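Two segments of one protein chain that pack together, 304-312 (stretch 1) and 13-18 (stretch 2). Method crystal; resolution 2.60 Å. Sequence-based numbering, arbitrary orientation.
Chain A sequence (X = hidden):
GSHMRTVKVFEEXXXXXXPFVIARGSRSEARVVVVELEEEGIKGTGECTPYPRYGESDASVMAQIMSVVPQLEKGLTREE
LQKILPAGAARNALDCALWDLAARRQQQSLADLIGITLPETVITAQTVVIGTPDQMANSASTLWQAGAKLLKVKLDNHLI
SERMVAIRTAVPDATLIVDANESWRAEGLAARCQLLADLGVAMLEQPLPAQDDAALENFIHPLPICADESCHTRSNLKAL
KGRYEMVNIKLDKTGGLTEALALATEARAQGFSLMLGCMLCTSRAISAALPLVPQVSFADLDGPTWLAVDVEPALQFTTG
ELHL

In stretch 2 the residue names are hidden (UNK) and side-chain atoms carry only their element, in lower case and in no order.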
# COMPACT_ATOMS: atom_id res chain seq x y z
N PRO A 304 -2.38 10.07 0.67
CA PRO A 304 -2.75 11.43 0.29
C PRO A 304 -2.53 12.51 1.35
O PRO A 304 -2.22 13.65 1.00
CB PRO A 304 -4.23 11.30 -0.09
CG PRO A 304 -4.31 9.90 -0.63
CD PRO A 304 -3.47 9.12 0.38
N THR A 305 -2.68 12.17 2.63
CA THR A 305 -2.51 13.17 3.69
C THR A 305 -1.08 13.69 3.78
O THR A 305 -0.83 14.71 4.43
CB THR A 305 -2.94 12.63 5.09
OG1 THR A 305 -2.05 11.58 5.50
CG2 THR A 305 -4.36 12.09 5.06
N TRP A 306 -0.15 13.00 3.13
CA TRP A 306 1.25 13.42 3.16
C TRP A 306 1.51 14.51 2.13
O TRP A 306 2.59 15.10 2.11
CB TRP A 306 2.19 12.24 2.90
CG TRP A 306 2.10 11.13 3.93
CD1 TRP A 306 1.09 10.23 4.09
CD2 TRP A 306 3.05 10.85 4.97
NE1 TRP A 306 1.35 9.40 5.16
CE2 TRP A 306 2.54 9.77 5.72
CE3 TRP A 306 4.28 11.42 5.34
CZ2 TRP A 306 3.22 9.23 6.82
CZ3 TRP A 306 4.96 10.88 6.44
CH2 TRP A 306 4.42 9.80 7.17
N LEU A 307 0.53 14.78 1.28
CA LEU A 307 0.70 15.80 0.26
C LEU A 307 0.10 17.13 0.73
O LEU A 307 -0.94 17.14 1.39
CB LEU A 307 0.02 15.39 -1.05
CG LEU A 307 0.24 13.98 -1.59
CD1 LEU A 307 -0.33 13.91 -2.99
CD2 LEU A 307 1.70 13.63 -1.63
N ALA A 308 0.77 18.23 0.40
CA ALA A 308 0.31 19.57 0.79
C ALA A 308 -1.13 19.77 0.32
O ALA A 308 -1.98 20.28 1.06
CB ALA A 308 1.23 20.64 0.18
N VAL A 309 -1.38 19.38 -0.92
CA VAL A 309 -2.71 19.47 -1.51
C VAL A 309 -2.99 18.13 -2.18
O VAL A 309 -2.08 17.33 -2.38
CB VAL A 309 -2.79 20.59 -2.57
CG1 VAL A 309 -2.74 21.95 -1.89
CG2 VAL A 309 -1.64 20.45 -3.56
N ASP A 310 -4.25 17.91 -2.51
CA ASP A 310 -4.68 16.66 -3.13
C ASP A 310 -5.52 17.01 -4.35
O ASP A 310 -5.71 18.19 -4.68
CB ASP A 310 -5.52 15.86 -2.12
CG ASP A 310 -5.78 14.42 -2.55
OD1 ASP A 310 -5.40 14.02 -3.68
OD2 ASP A 310 -6.38 13.68 -1.76
N VAL A 311 -6.01 15.99 -5.04
CA VAL A 311 -6.85 16.23 -6.20
C VAL A 311 -8.14 16.87 -5.71
O VAL A 311 -8.35 17.01 -4.50
CB VAL A 311 -7.16 14.93 -6.94
CG1 VAL A 311 -5.93 14.44 -7.67
CG2 VAL A 311 -7.65 13.88 -5.96
N GLU A 312 -9.00 17.25 -6.64
CA GLU A 312 -10.26 17.88 -6.30
C GLU A 312 -11.32 17.20 -7.15
O GLU A 312 -11.27 17.27 -8.37
CB GLU A 312 -10.17 19.37 -6.64
CG GLU A 312 -11.06 20.29 -5.83
CD GLU A 312 -10.92 21.74 -6.28
OE1 GLU A 312 -11.24 22.04 -7.45
OE2 GLU A 312 -10.47 22.58 -5.46
N UNK A 13 4.18 15.98 -10.23
CA UNK A 13 4.97 15.99 -9.00
C UNK A 13 4.25 16.82 -7.94
O UNK A 13 4.34 18.05 -7.94
c UNK A 13 6.36 16.55 -9.26
N UNK A 14 3.55 16.15 -7.02
CA UNK A 14 2.81 16.84 -5.97
C UNK A 14 3.65 17.17 -4.73
O UNK A 14 4.30 16.30 -4.16
c UNK A 14 -0.69 16.31 -6.79
c UNK A 14 0.76 14.86 -7.68
c UNK A 14 1.59 16.02 -5.53
c UNK A 14 -1.28 15.72 -7.93
c UNK A 14 -2.71 17.59 -6.50
c UNK A 14 -1.43 17.26 -6.06
c UNK A 14 0.61 15.74 -6.64
n UNK A 14 -0.37 14.84 -8.46
c UNK A 14 -2.56 16.06 -8.37
c UNK A 14 -3.26 16.99 -7.64
N UNK A 15 3.63 18.44 -4.30
CA UNK A 15 4.39 18.89 -3.13
C UNK A 15 3.96 18.17 -1.86
O UNK A 15 2.79 17.78 -1.73
c UNK A 15 3.72 20.74 -4.46
c UNK A 15 2.89 19.57 -4.89
c UNK A 15 4.07 20.39 -3.06
N UNK A 16 4.89 18.02 -0.92
CA UNK A 16 4.59 17.37 0.36
C UNK A 16 4.53 18.42 1.46
O UNK A 16 5.08 19.51 1.30
c UNK A 16 4.49 14.34 -0.22
c UNK A 16 6.94 14.22 0.19
c UNK A 16 5.79 15.12 -0.24
c UNK A 16 5.68 16.33 0.69
N UNK A 17 3.84 18.11 2.56
CA UNK A 17 3.73 19.02 3.70
C UNK A 17 5.10 19.34 4.27
O UNK A 17 5.46 20.50 4.49
c UNK A 17 1.42 18.64 4.69
n UNK A 17 0.88 19.91 4.67
n UNK A 17 -0.76 18.54 4.52
c UNK A 17 2.89 18.39 4.82
c UNK A 17 -0.43 19.82 4.57
c UNK A 17 0.38 17.78 4.59
N UNK A 18 5.87 18.29 4.51
CA UNK A 18 7.22 18.39 5.06
C UNK A 18 8.13 17.45 4.24
O UNK A 18 7.65 16.46 3.68
c UNK A 18 7.24 18.01 6.57
o UNK A 18 6.81 16.66 6.73
c UNK A 18 6.29 18.91 7.36

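Position 13 carries a single side-chain carbon, the CB, and lies beyond the reach of stretch 1. One carbon and nothing more is alanine, A13, which extends the strand without taking part in the contact.

Position 14 has one carbon followed by fused five- and six-membered rings holding eight carbons and one nitrogen, an indole. Its CB points toward stretch 1 and lies 3.8 Å from L307 CD1, while the six-membered ring reaches V309, D310 and V311. This is tryptophan, W14. CH2 of W14 is 3.7 Å from V311 CG1, and its CE3 is 4.1 Å from V309 CG2. The long, flat side chain suits the place because it can follow several residues of an extended segment.

At position 15 three carbons close a ring onto the backbone N; the carbonyl O accepts a hydrogen bond from A308 N at 3.0 Å, and CB lies 4.3 Å from A308 CB. This is proline, P15, whose ring leaves its nitrogen no hydrogen to donate but whose carbonyl can still accept.

Position 16 bears four carbons, forked at the second, and one terminal carbon approaches W306 and L307. The pattern is leucine, L16. Although its CA-to-CB bond points away overall, the m, t rotamer brings the end of the side chain back: CD2 of L16 is 3.2 Å from L307 CD2, a tight apolar contact, and 3.1 Å from W306 O.

Position 17 shows one carbon and then a five-membered ring of three carbons and two nitrogens, lying against the backbone of T305 to A308. This is histidine, H17. A308 CA sits over one face of its imidazole, 3.9 Å from the ring centroid, in a CH-pi contact, and T305 O lies at the ring edge, 3.3 Å from H17 CD2. A compact flat ring fits here because it offers a face to one backbone group and an edge to another.

Position 18 has one carbon bearing an oxygen and a carbon, hence threonine, T18. It makes no contact within 4.5 Å and is poorly ordered.

The contact is held by a single beta bridge between L307 and L16. Its two hydrogen bonds run in opposite directions: A308 N to P15 O, and H17 N to W306 O at a longer 3.3 Å. Around this clasp, W14 packs against L307, V309, D310 and V311, L16 fills in against L307, and the H17 ring lies over the backbone at L307 and A308.

Stretch 2 (13-18) AWPLHT
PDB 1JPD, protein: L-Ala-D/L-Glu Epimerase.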